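Local coordinates for protein autoinducer 2 sensor kinase/phosphatase LuxQ (Vibrio cholerae, PDB 3C38) that senses the quorum-sensing signal AI-2 bound to LuxP and switches between histidine kinase and phosphatase activity to control phosphate flow through LuxU to LuxO, at residues Asp214-Glu226 against Thr230-Asn240. Residues are numbered along the deposited sequence; the frame is centred on the assembly and turned at random.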
loop_
_atom_site.group_PDB
_atom_site.type_symbol
_atom_site.label_atom_id
_atom_site.label_comp_id
_atom_site.label_asym_id
_atom_site.label_seq_id
_atom_site.Cartn_x
_atom_site.Cartn_y
_atom_site.Cartn_z
ATOM N N ASP A 214 28.922 -10.549 -13.141
ATOM C CA ASP A 214 28.556 -11.577 -12.172
ATOM C C ASP A 214 27.545 -12.555 -12.711
ATOM O O ASP A 214 26.917 -12.329 -13.751
ATOM C CB ASP A 214 27.967 -10.961 -10.909
ATOM C CG ASP A 214 28.938 -10.076 -10.203
ATOM O OD1 ASP A 214 30.138 -10.172 -10.527
ATOM O OD2 ASP A 214 28.508 -9.296 -9.327
ATOM N N SER A 215 27.369 -13.636 -11.968
ATOM C CA SER A 215 26.429 -14.665 -12.348
ATOM C C SER A 215 25.001 -14.175 -12.181
ATOM O O SER A 215 24.148 -14.433 -13.027
ATOM C CB SER A 215 26.660 -15.909 -11.497
ATOM O OG SER A 215 28.010 -16.313 -11.602
ATOM N N PHE A 216 24.739 -13.470 -11.090
ATOM C CA PHE A 216 23.397 -12.974 -10.846
ATOM C C PHE A 216 23.341 -11.463 -10.775
ATOM O O PHE A 216 23.603 -10.869 -9.726
ATOM C CB PHE A 216 22.852 -13.576 -9.560
ATOM C CG PHE A 216 22.999 -15.055 -9.502
ATOM C CD1 PHE A 216 24.018 -15.633 -8.756
ATOM C CD2 PHE A 216 22.138 -15.878 -10.218
ATOM C CE1 PHE A 216 24.182 -17.005 -8.730
ATOM C CE2 PHE A 216 22.297 -17.263 -10.198
ATOM C CZ PHE A 216 23.318 -17.825 -9.451
ATOM N N ILE A 217 22.997 -10.854 -11.903
ATOM C CA ILE A 217 22.894 -9.407 -12.020
ATOM C C ILE A 217 21.738 -8.882 -11.168
ATOM O O ILE A 217 20.608 -9.355 -11.286
ATOM C CB ILE A 217 22.672 -9.018 -13.489
ATOM C CG1 ILE A 217 23.746 -9.687 -14.359
ATOM C CG2 ILE A 217 22.723 -7.507 -13.644
ATOM C CD1 ILE A 217 23.665 -9.348 -15.842
ATOM N N VAL A 218 22.023 -7.919 -10.295
ATOM C CA VAL A 218 20.980 -7.355 -9.442
ATOM C C VAL A 218 20.701 -5.886 -9.736
ATOM O O VAL A 218 21.528 -5.009 -9.475
ATOM C CB VAL A 218 21.321 -7.458 -7.934
ATOM C CG1 VAL A 218 20.094 -7.081 -7.116
ATOM C CG2 VAL A 218 21.788 -8.864 -7.581
ATOM N N GLY A 219 19.521 -5.624 -10.283
ATOM C CA GLY A 219 19.146 -4.256 -10.575
ATOM C C GLY A 219 18.516 -3.617 -9.351
ATOM O O GLY A 219 18.044 -4.316 -8.452
ATOM N N GLN A 220 18.531 -2.288 -9.306
ATOM C CA GLN A 220 17.937 -1.538 -8.207
ATOM C C GLN A 220 16.965 -0.516 -8.768
ATOM O O GLN A 220 17.258 0.148 -9.762
ATOM C CB GLN A 220 19.009 -0.811 -7.394
ATOM C CG GLN A 220 19.670 -1.661 -6.344
ATOM C CD GLN A 220 20.700 -0.896 -5.533
ATOM O OE1 GLN A 220 20.384 0.104 -4.882
ATOM N NE2 GLN A 220 21.943 -1.367 -5.565
ATOM N N THR A 221 15.801 -0.401 -8.139
ATOM C CA THR A 221 14.795 0.554 -8.582
ATOM C C THR A 221 14.138 1.232 -7.398
ATOM O O THR A 221 13.445 0.583 -6.612
ATOM C CB THR A 221 13.673 -0.109 -9.408
ATOM O OG1 THR A 221 14.218 -0.671 -10.604
ATOM C CG2 THR A 221 12.619 0.928 -9.790
ATOM N N PHE A 222 14.369 2.533 -7.255
ATOM C CA PHE A 222 13.744 3.260 -6.169
ATOM C C PHE A 222 12.411 3.748 -6.703
ATOM O O PHE A 222 12.349 4.472 -7.694
ATOM C CB PHE A 222 14.639 4.408 -5.705
ATOM C CG PHE A 222 15.786 3.954 -4.848
ATOM C CD1 PHE A 222 16.922 3.391 -5.422
ATOM C CD2 PHE A 222 15.701 4.027 -3.458
ATOM C CE1 PHE A 222 17.970 2.900 -4.616
ATOM C CE2 PHE A 222 16.733 3.544 -2.644
ATOM C CZ PHE A 222 17.870 2.978 -3.225
ATOM N N LEU A 223 11.341 3.300 -6.060
ATOM C CA LEU A 223 9.984 3.638 -6.469
ATOM C C LEU A 223 9.559 5.078 -6.196
ATOM O O LEU A 223 9.844 5.648 -5.136
ATOM C CB LEU A 223 8.977 2.696 -5.775
ATOM C CG LEU A 223 9.164 1.189 -6.010
ATOM C CD1 LEU A 223 8.163 0.392 -5.178
ATOM C CD2 LEU A 223 9.009 0.893 -7.499
ATOM N N GLU A 224 8.866 5.660 -7.164
ATOM C CA GLU A 224 8.338 7.005 -6.986
ATOM C C GLU A 224 6.875 6.823 -6.578
ATOM O O GLU A 224 6.202 5.899 -7.038
ATOM C CB GLU A 224 8.395 7.808 -8.289
ATOM C CG GLU A 224 9.781 7.999 -8.858
ATOM C CD GLU A 224 9.804 9.006 -9.996
ATOM O OE1 GLU A 224 8.834 9.051 -10.787
ATOM O OE2 GLU A 224 10.804 9.746 -10.106
ATOM N N VAL A 225 6.409 7.677 -5.680
ATOM C CA VAL A 225 5.020 7.660 -5.244
ATOM C C VAL A 225 4.522 9.053 -5.625
ATOM O O VAL A 225 5.043 10.055 -5.135
ATOM C CB VAL A 225 4.907 7.459 -3.720
ATOM C CG1 VAL A 225 3.492 7.781 -3.250
ATOM C CG2 VAL A 225 5.250 6.030 -3.366
ATOM N N GLU A 226 3.538 9.120 -6.514
ATOM C CA GLU A 226 3.022 10.416 -6.965
ATOM C C GLU A 226 4.187 11.160 -7.619
ATOM O O GLU A 226 4.425 12.330 -7.332
ATOM C CB GLU A 226 2.492 11.246 -5.782
ATOM C CG GLU A 226 1.297 10.654 -5.022
ATOM C CD GLU A 226 0.041 10.526 -5.873
ATOM O OE1 GLU A 226 0.053 10.949 -7.053
ATOM O OE2 GLU A 226 -0.962 10.000 -5.363
ATOM N N THR A 230 11.198 8.069 -3.447
ATOM C CA THR A 230 11.036 7.484 -2.124
ATOM C C THR A 230 12.248 6.616 -1.814
ATOM O O THR A 230 13.116 6.427 -2.670
ATOM C CB THR A 230 9.803 6.581 -2.039
ATOM O OG1 THR A 230 10.078 5.339 -2.716
ATOM C CG2 THR A 230 8.601 7.271 -2.666
ATOM N N TYR A 231 12.282 6.081 -0.596
ATOM C CA TYR A 231 13.363 5.214 -0.142
ATOM C C TYR A 231 13.034 3.722 -0.363
ATOM O O TYR A 231 13.787 2.843 0.057
ATOM C CB TYR A 231 13.626 5.481 1.336
ATOM C CG TYR A 231 12.412 5.280 2.220
ATOM C CD1 TYR A 231 11.939 4.004 2.512
ATOM C CD2 TYR A 231 11.730 6.373 2.763
ATOM C CE1 TYR A 231 10.812 3.817 3.323
ATOM C CE2 TYR A 231 10.602 6.202 3.573
ATOM C CZ TYR A 231 10.150 4.924 3.851
ATOM O OH TYR A 231 9.038 4.745 4.654
ATOM N N LEU A 232 11.900 3.441 -1.002
ATOM C CA LEU A 232 11.498 2.064 -1.284
ATOM C C LEU A 232 12.326 1.573 -2.468
ATOM O O LEU A 232 12.198 2.097 -3.573
ATOM C CB LEU A 232 10.019 2.005 -1.651
ATOM C CG LEU A 232 9.018 2.504 -0.607
ATOM C CD1 LEU A 232 7.614 2.524 -1.235
ATOM C CD2 LEU A 232 9.059 1.618 0.645
ATOM N N CYS A 233 13.175 0.573 -2.230
ATOM C CA CYS A 233 14.031 0.030 -3.278
ATOM C C CYS A 233 13.698 -1.405 -3.680
ATOM O O CYS A 233 13.669 -2.319 -2.859
ATOM C CB CYS A 233 15.497 0.095 -2.845
ATOM S SG CYS A 233 16.672 -0.562 -4.071
ATOM N N VAL A 234 13.449 -1.596 -4.962
ATOM C CA VAL A 234 13.148 -2.917 -5.458
ATOM C C VAL A 234 14.385 -3.521 -6.114
ATOM O O VAL A 234 14.888 -3.001 -7.114
ATOM C CB VAL A 234 12.013 -2.889 -6.484
ATOM C CG1 VAL A 234 11.821 -4.293 -7.068
ATOM C CG2 VAL A 234 10.713 -2.395 -5.816
ATOM N N TYR A 235 14.881 -4.608 -5.532
ATOM C CA TYR A 235 16.037 -5.298 -6.084
ATOM C C TYR A 235 15.506 -6.368 -7.024
ATOM O O TYR A 235 14.652 -7.182 -6.632
ATOM C CB TYR A 235 16.867 -5.948 -4.978
ATOM C CG TYR A 235 17.490 -4.964 -4.016
ATOM C CD1 TYR A 235 16.816 -4.559 -2.871
ATOM C CD2 TYR A 235 18.760 -4.431 -4.259
ATOM C CE1 TYR A 235 17.387 -3.648 -1.987
ATOM C CE2 TYR A 235 19.336 -3.522 -3.390
ATOM C CZ TYR A 235 18.646 -3.133 -2.255
ATOM O OH TYR A 235 19.205 -2.218 -1.396
ATOM N N SER A 236 15.985 -6.348 -8.264
ATOM C CA SER A 236 15.554 -7.320 -9.260
ATOM C C SER A 236 16.763 -8.181 -9.607
ATOM O O SER A 236 17.852 -7.666 -9.874
ATOM C CB SER A 236 15.000 -6.621 -10.513
ATOM O OG SER A 236 15.993 -5.840 -11.155
ATOM N N ILE A 237 16.568 -9.494 -9.596
ATOM C CA ILE A 237 17.661 -10.402 -9.864
ATOM C C ILE A 237 17.491 -11.165 -11.155
ATOM O O ILE A 237 16.438 -11.741 -11.414
ATOM C CB ILE A 237 17.816 -11.406 -8.713
ATOM C CG1 ILE A 237 17.502 -10.707 -7.390
ATOM C CG2 ILE A 237 19.244 -11.941 -8.670
ATOM C CD1 ILE A 237 17.430 -11.632 -6.221
ATOM N N GLN A 238 18.542 -11.155 -11.966
ATOM C CA GLN A 238 18.527 -11.866 -13.231
ATOM C C GLN A 238 19.882 -12.538 -13.454
ATOM O O GLN A 238 20.931 -11.961 -13.163
ATOM C CB GLN A 238 18.215 -10.896 -14.370
ATOM C CG GLN A 238 17.296 -11.484 -15.434
ATOM C CD GLN A 238 15.957 -11.954 -14.867
ATOM O OE1 GLN A 238 15.190 -11.164 -14.302
ATOM N NE2 GLN A 238 15.673 -13.244 -15.013
ATOM N N THR A 239 19.852 -13.767 -13.956
ATOM C CA THR A 239 21.069 -14.532 -14.218
ATOM C C THR A 239 21.539 -14.267 -15.646
ATOM O O THR A 239 20.713 -14.112 -16.547
ATOM C CB THR A 239 20.807 -16.035 -14.056
ATOM O OG1 THR A 239 19.890 -16.462 -15.064
ATOM C CG2 THR A 239 20.189 -16.323 -12.703
ATOM N N ASN A 240 22.853 -14.216 -15.859
ATOM C CA ASN A 240 23.393 -13.960 -17.199
ATOM C C ASN A 240 22.891 -14.938 -18.253
ATOM O O ASN A 240 22.636 -16.103 -17.956
ATOM C CB ASN A 240 24.923 -13.985 -17.186
ATOM C CG ASN A 240 25.517 -12.765 -16.525
ATOM O OD1 ASN A 240 26.581 -12.287 -16.920
ATOM N ND2 ASN A 240 24.835 -12.255 -15.505
HETATM O O HOH W 1 20.991 -0.045 -2.337
HETATM O O HOH W 2 15.143 -3.304 -9.790
#
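Phe222 and Cys233 face each other across an antiparallel beta hairpin, the last two strands of the four-stranded antiparallel sheet, with 216-225 at its edge, in the periplasmic sensor domain, a member of the Cache clan. Backbone bonds set the register: Gly219 and Ser236 exchange a reciprocal pair, as do Thr221 and Val234, where Val234 N reaches Thr221 O at 2.7 Å and 176°, almost straight.

The alternation of a strand divides the side chains between two faces. On one, the Phe222 ring lies against Cys233, whose CB sits 3.8 Å from the ring centroid in a CH-pi contact; SG, 4.0 Å from that centroid, adds a sulfur-aromatic contact over the same face. With SG turned opposite the backbone N (chi1 180°), the sulfur also lies above one face of the Tyr235 ring. Gln220 runs alongside that ring, its CG 3.5 Å from Tyr235 CE2, and a water bridges Gln220 OE1 to Tyr235 OH.

On the face of Thr221 and Val234, Leu223 CD1 reaches Val234 CG2 at 3.8 Å, and Leu223 also packs on Phe33 of helix 22-47, which covers this side. A second water donates to Val234 O and also hydrogen-bonds Thr221 OG1 and Ser236 OG, while Thr221 OG1 bonds Ser26 of that helix as well.

Near the turn, the polar grip shifts to a side chain. Thr230 OG1 donates to Leu223 O, though the modelled 2.5 Å is too short to be trusted as a length, and, in an ST turn, Thr230 OG1 accepts from Leu232 N at 3.1 Å.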